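Long-range contact in tungsten-containing formylmethanofuran dehydrogenase 2 subunit C (Methanothermobacter wolfeii, PDB 5T5I), which forms part of the formylmethanofuran dehydrogenase complex and probably contributes to the reversible conversion between formylmethanofuran and carbon dioxide: residues 65-79 with 86-99. Residues are numbered along the deposited sequence; the frame is centred on the assembly and turned at random.
Sequences IKIIIDGDVYNTKRI and GEIIVRGNVNMYVG
Asp70 and Arg91 form a salt bridge: NH1 of Arg91 reaches Asp70 OD1 at 3.3 Å, within the guanidinium plane but from well above the carboxylate. Ile68 CG2 covers one guanidinium face, so the long, flat arginine can pair with a charge at its edge and pack against an apolar group with its face. Two residues on, Asp72 OD1 accepts a hydrogen bond from the backbone N of Asn93 at 3.0 Å, while water 1 joins Asp72 OD2 to Asn93 ND2, weakly at the latter, and Asn93 OD1 accepts from the backbone N of Asn112.

Asn95 works through both ends of its amide. ND2 donates to Tyr74 O (3.0 Å), in the carbonyl plane and on a lone pair, while OD1 accepts a hydrogen bond from the N of Met96; CG anti to the backbone N (chi1 -158°) turns the amide toward the Val73-Thr76 turn. An alanine here would lose both bonds, and Tyr74 O would probably be left without this donor and the turn less firmly tied to the next coil. Arg78 lays its guanidinium nearly flat on the Tyr97 ring, centres 4.0 Å apart and planes at 9°, a cation-pi stack; Glu17 pairs with NE and Gln81 accepts from NH2, and Tyr97 OH bonds an acidic side chain of another protein's chain.

Strands 66-69 and 87-90 run parallel, joined by a backbone ladder that includes Ile69 N to Ile89 O (2.9 Å). Ile67, Ile69, Ile88 and Val90 share one face, where branched side chains suit the extended backbone and the buried interior. In the interior of the coil, Val73 CG2 meets Val90 CG1 at 3.6 Å, and Ile79 CD1 packs on Val94 CG1 (4.0 Å). Parallel strands stacked coil on coil, with isoleucine and valine turned inward, are characteristic of a parallel beta-helix, the solenoid fold of this subunit.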
loop_
_atom_site.group_PDB
_atom_site.type_symbol
_atom_site.label_atom_id
_atom_site.label_comp_id
_atom_site.label_asym_id
_atom_site.label_seq_id
_atom_site.Cartn_x
_atom_site.Cartn_y
_atom_site.Cartn_z
ATOM N N ILE C 65 16.742 47.201 -43.373
ATOM C CA ILE C 65 16.022 47.847 -42.275
ATOM C C ILE C 65 16.151 47.063 -40.992
ATOM O O ILE C 65 15.901 45.855 -40.966
ATOM C CB ILE C 65 14.537 48.092 -42.645
ATOM C CG1 ILE C 65 14.461 49.241 -43.669
ATOM C CG2 ILE C 65 13.686 48.403 -41.391
ATOM C CD1 ILE C 65 13.199 49.471 -44.286
ATOM N N LYS C 66 16.470 47.790 -39.913
ATOM C CA LYS C 66 16.538 47.282 -38.555
ATOM C C LYS C 66 15.574 48.135 -37.720
ATOM O O LYS C 66 15.821 49.328 -37.535
ATOM C CB LYS C 66 17.963 47.399 -38.016
ATOM C CG LYS C 66 18.166 46.769 -36.648
ATOM C CD LYS C 66 19.472 47.267 -36.024
ATOM C CE LYS C 66 20.044 46.337 -34.985
ATOM N NZ LYS C 66 21.402 45.856 -35.349
ATOM N N ILE C 67 14.461 47.544 -37.252
ATOM C CA ILE C 67 13.500 48.250 -36.408
ATOM C C ILE C 67 13.887 48.014 -34.952
ATOM O O ILE C 67 13.984 46.862 -34.524
ATOM C CB ILE C 67 12.032 47.816 -36.668
ATOM C CG1 ILE C 67 11.646 48.012 -38.154
ATOM C CG2 ILE C 67 11.073 48.617 -35.747
ATOM C CD1 ILE C 67 10.288 47.397 -38.590
ATOM N N ILE C 68 14.083 49.094 -34.182
ATOM C CA ILE C 68 14.387 48.998 -32.757
ATOM C C ILE C 68 13.185 49.538 -31.999
ATOM O O ILE C 68 12.874 50.723 -32.125
ATOM C CB ILE C 68 15.688 49.758 -32.369
ATOM C CG1 ILE C 68 16.895 49.233 -33.196
ATOM C CG2 ILE C 68 15.948 49.638 -30.846
ATOM C CD1 ILE C 68 18.254 49.896 -32.912
ATOM N N ILE C 69 12.522 48.686 -31.197
ATOM C CA ILE C 69 11.420 49.126 -30.347
ATOM C C ILE C 69 12.100 49.394 -29.019
ATOM O O ILE C 69 12.472 48.448 -28.318
ATOM C CB ILE C 69 10.260 48.112 -30.254
ATOM C CG1 ILE C 69 9.725 47.808 -31.670
ATOM C CG2 ILE C 69 9.155 48.658 -29.327
ATOM C CD1 ILE C 69 8.518 46.929 -31.757
ATOM N N ASP C 70 12.350 50.671 -28.717
ATOM C CA ASP C 70 13.107 51.066 -27.533
ATOM C C ASP C 70 12.217 51.182 -26.301
ATOM O O ASP C 70 12.081 52.257 -25.724
ATOM C CB ASP C 70 13.888 52.374 -27.798
ATOM C CG ASP C 70 14.959 52.678 -26.765
ATOM O OD1 ASP C 70 15.501 51.721 -26.168
ATOM O OD2 ASP C 70 15.246 53.872 -26.544
ATOM N N GLY C 71 11.655 50.053 -25.886
ATOM C CA GLY C 71 10.790 50.010 -24.721
ATOM C C GLY C 71 9.895 48.793 -24.669
ATOM O O GLY C 71 9.905 47.951 -25.570
ATOM N N ASP C 72 9.102 48.713 -23.615
ATOM C CA ASP C 72 8.207 47.592 -23.382
ATOM C C ASP C 72 6.920 47.678 -24.218
ATOM O O ASP C 72 6.217 48.685 -24.165
ATOM C CB ASP C 72 7.885 47.503 -21.880
ATOM C CG ASP C 72 7.117 46.261 -21.485
ATOM O OD1 ASP C 72 7.152 45.274 -22.244
ATOM O OD2 ASP C 72 6.496 46.270 -20.410
ATOM N N VAL C 73 6.602 46.604 -24.973
ATOM C CA VAL C 73 5.372 46.538 -25.772
ATOM C C VAL C 73 4.592 45.277 -25.405
ATOM O O VAL C 73 4.131 44.527 -26.278
ATOM C CB VAL C 73 5.617 46.723 -27.296
ATOM C CG1 VAL C 73 5.961 48.169 -27.613
ATOM C CG2 VAL C 73 6.700 45.788 -27.828
ATOM N N TYR C 74 4.433 45.068 -24.073
ATOM C CA TYR C 74 3.734 43.920 -23.480
ATOM C C TYR C 74 2.291 43.755 -23.992
ATOM O O TYR C 74 1.770 42.651 -23.931
ATOM C CB TYR C 74 3.738 43.992 -21.930
ATOM C CG TYR C 74 2.715 44.949 -21.355
ATOM C CD1 TYR C 74 2.967 46.312 -21.294
ATOM C CD2 TYR C 74 1.465 44.498 -20.938
ATOM C CE1 TYR C 74 2.012 47.203 -20.815
ATOM C CE2 TYR C 74 0.501 45.383 -20.453
ATOM C CZ TYR C 74 0.781 46.738 -20.395
ATOM O OH TYR C 74 -0.137 47.640 -19.912
ATOM N N ASN C 75 1.642 44.851 -24.437
ATOM C CA ASN C 75 0.272 44.804 -24.943
ATOM C C ASN C 75 0.182 45.082 -26.455
ATOM O O ASN C 75 -0.834 45.592 -26.927
ATOM C CB ASN C 75 -0.640 45.727 -24.102
ATOM C CG ASN C 75 -1.693 44.960 -23.322
ATOM O OD1 ASN C 75 -1.651 43.734 -23.211
ATOM N ND2 ASN C 75 -2.668 45.661 -22.758
ATOM N N THR C 76 1.191 44.620 -27.224
ATOM C CA THR C 76 1.206 44.757 -28.687
ATOM C C THR C 76 1.380 43.380 -29.304
ATOM O O THR C 76 2.391 42.699 -29.063
ATOM C CB THR C 76 2.261 45.752 -29.161
ATOM O OG1 THR C 76 2.075 46.976 -28.453
ATOM C CG2 THR C 76 2.178 46.023 -30.662
ATOM N N LYS C 77 0.381 42.986 -30.103
ATOM C CA LYS C 77 0.294 41.683 -30.763
ATOM C C LYS C 77 0.753 41.749 -32.220
ATOM O O LYS C 77 0.700 42.805 -32.842
ATOM C CB LYS C 77 -1.170 41.186 -30.738
ATOM C CG LYS C 77 -1.736 40.988 -29.342
ATOM C CD LYS C 77 -3.239 40.688 -29.360
ATOM C CE LYS C 77 -3.758 40.390 -27.967
ATOM N NZ LYS C 77 -5.214 40.158 -27.960
ATOM N N ARG C 78 1.185 40.592 -32.752
ATOM C CA ARG C 78 1.529 40.351 -34.164
ATOM C C ARG C 78 2.741 41.139 -34.698
ATOM O O ARG C 78 2.876 41.275 -35.907
ATOM C CB ARG C 78 0.289 40.591 -35.055
ATOM C CG ARG C 78 -0.914 39.759 -34.630
ATOM C CD ARG C 78 -2.096 39.901 -35.565
ATOM N NE ARG C 78 -3.226 39.097 -35.102
ATOM C CZ ARG C 78 -3.405 37.791 -35.298
ATOM N NH1 ARG C 78 -4.477 37.190 -34.820
ATOM N NH2 ARG C 78 -2.504 37.074 -35.963
ATOM N N ILE C 79 3.664 41.576 -33.825
ATOM C CA ILE C 79 4.871 42.292 -34.275
ATOM C C ILE C 79 5.689 41.341 -35.169
ATOM O O ILE C 79 5.912 40.189 -34.797
ATOM C CB ILE C 79 5.706 42.830 -33.074
ATOM C CG1 ILE C 79 4.943 43.963 -32.339
ATOM C CG2 ILE C 79 7.096 43.318 -33.524
ATOM C CD1 ILE C 79 5.441 44.234 -30.945
ATOM N N GLY C 86 15.249 41.559 -43.103
ATOM C CA GLY C 86 15.550 42.619 -42.154
ATOM C C GLY C 86 15.551 42.114 -40.728
ATOM O O GLY C 86 15.618 40.902 -40.481
ATOM N N GLU C 87 15.460 43.047 -39.788
ATOM C CA GLU C 87 15.576 42.733 -38.383
ATOM C C GLU C 87 14.687 43.605 -37.486
ATOM O O GLU C 87 14.413 44.761 -37.811
ATOM C CB GLU C 87 17.058 42.904 -38.008
ATOM C CG GLU C 87 17.445 42.320 -36.670
ATOM C CD GLU C 87 18.927 42.332 -36.351
ATOM O OE1 GLU C 87 19.729 42.835 -37.172
ATOM O OE2 GLU C 87 19.285 41.834 -35.261
ATOM N N ILE C 88 14.196 43.017 -36.390
ATOM C CA ILE C 88 13.448 43.709 -35.343
ATOM C C ILE C 88 14.127 43.365 -34.004
ATOM O O ILE C 88 14.397 42.198 -33.742
ATOM C CB ILE C 88 11.941 43.334 -35.284
ATOM C CG1 ILE C 88 11.251 43.544 -36.649
ATOM C CG2 ILE C 88 11.221 44.145 -34.168
ATOM C CD1 ILE C 88 9.801 43.026 -36.721
ATOM N N ILE C 89 14.388 44.370 -33.169
ATOM C CA ILE C 89 14.912 44.172 -31.819
ATOM C C ILE C 89 13.903 44.832 -30.888
ATOM O O ILE C 89 13.634 46.016 -31.046
ATOM C CB ILE C 89 16.353 44.747 -31.624
ATOM C CG1 ILE C 89 17.338 44.013 -32.558
ATOM C CG2 ILE C 89 16.796 44.614 -30.140
ATOM C CD1 ILE C 89 18.813 44.422 -32.443
ATOM N N VAL C 90 13.349 44.086 -29.931
ATOM C CA VAL C 90 12.400 44.646 -28.962
ATOM C C VAL C 90 13.098 44.717 -27.601
ATOM O O VAL C 90 13.412 43.673 -27.032
ATOM C CB VAL C 90 11.058 43.867 -28.882
ATOM C CG1 VAL C 90 10.071 44.597 -27.968
ATOM C CG2 VAL C 90 10.455 43.664 -30.275
ATOM N N ARG C 91 13.334 45.945 -27.078
ATOM C CA ARG C 91 13.999 46.149 -25.778
ATOM C C ARG C 91 12.942 46.145 -24.676
ATOM O O ARG C 91 12.713 47.144 -23.995
ATOM C CB ARG C 91 14.836 47.449 -25.770
ATOM C CG ARG C 91 15.990 47.402 -26.756
ATOM C CD ARG C 91 16.746 48.703 -26.808
ATOM N NE ARG C 91 17.871 48.644 -27.745
ATOM C CZ ARG C 91 18.478 49.701 -28.283
ATOM N NH1 ARG C 91 18.083 50.934 -27.979
ATOM N NH2 ARG C 91 19.483 49.533 -29.135
ATOM N N GLY C 92 12.310 44.991 -24.528
ATOM C CA GLY C 92 11.230 44.774 -23.579
ATOM C C GLY C 92 10.397 43.564 -23.953
ATOM O O GLY C 92 10.835 42.733 -24.750
ATOM N N ASN C 93 9.182 43.471 -23.406
ATOM C CA ASN C 93 8.279 42.340 -23.666
ATOM C C ASN C 93 7.386 42.573 -24.876
ATOM O O ASN C 93 7.232 43.710 -25.320
ATOM C CB ASN C 93 7.376 42.067 -22.453
ATOM C CG ASN C 93 8.122 41.997 -21.140
ATOM O OD1 ASN C 93 8.988 41.133 -20.942
ATOM N ND2 ASN C 93 7.816 42.892 -20.218
ATOM N N VAL C 94 6.791 41.481 -25.391
ATOM C CA VAL C 94 5.812 41.480 -26.497
ATOM C C VAL C 94 4.617 40.627 -26.087
ATOM O O VAL C 94 4.769 39.732 -25.260
ATOM C CB VAL C 94 6.375 40.996 -27.863
ATOM C CG1 VAL C 94 7.485 41.907 -28.372
ATOM C CG2 VAL C 94 6.844 39.545 -27.810
ATOM N N ASN C 95 3.450 40.863 -26.705
ATOM C CA ASN C 95 2.240 40.075 -26.465
ATOM C C ASN C 95 2.263 38.836 -27.425
ATOM O O ASN C 95 3.348 38.313 -27.733
ATOM C CB ASN C 95 0.989 40.969 -26.625
ATOM C CG ASN C 95 -0.263 40.468 -25.926
ATOM O OD1 ASN C 95 -0.874 39.510 -26.364
ATOM N ND2 ASN C 95 -0.632 41.029 -24.787
ATOM N N MET C 96 1.100 38.363 -27.897
ATOM C CA MET C 96 1.004 37.158 -28.712
ATOM C C MET C 96 1.436 37.348 -30.161
ATOM O O MET C 96 1.532 38.469 -30.641
ATOM C CB MET C 96 -0.451 36.662 -28.710
ATOM C CG MET C 96 -0.977 36.248 -27.340
ATOM S SD MET C 96 -2.781 36.128 -27.362
ATOM C CE MET C 96 -3.109 35.907 -25.645
ATOM N N TYR C 97 1.648 36.222 -30.859
ATOM C CA TYR C 97 1.920 36.136 -32.309
ATOM C C TYR C 97 3.196 36.801 -32.813
ATOM O O TYR C 97 3.256 37.159 -33.990
ATOM C CB TYR C 97 0.725 36.703 -33.099
ATOM C CG TYR C 97 -0.615 36.123 -32.702
ATOM C CD1 TYR C 97 -0.951 34.814 -33.028
ATOM C CD2 TYR C 97 -1.572 36.905 -32.065
ATOM C CE1 TYR C 97 -2.188 34.281 -32.689
ATOM C CE2 TYR C 97 -2.822 36.386 -31.731
ATOM C CZ TYR C 97 -3.124 35.070 -32.037
ATOM O OH TYR C 97 -4.347 34.536 -31.715
ATOM N N VAL C 98 4.234 36.940 -31.983
ATOM C CA VAL C 98 5.462 37.577 -32.466
ATOM C C VAL C 98 6.068 36.725 -33.590
ATOM O O VAL C 98 6.205 35.504 -33.441
ATOM C CB VAL C 98 6.492 37.913 -31.356
ATOM C CG1 VAL C 98 7.162 36.668 -30.787
ATOM C CG2 VAL C 98 7.541 38.889 -31.878
ATOM N N GLY C 99 6.327 37.355 -34.728
ATOM C CA GLY C 99 6.883 36.668 -35.892
ATOM C C GLY C 99 6.012 35.568 -36.482
ATOM O O GLY C 99 6.531 34.710 -37.202
HETATM O O HOH W 1 5.562 44.602 -18.601
HETATM O O HOH W 2 3.772 40.757 -30.835
#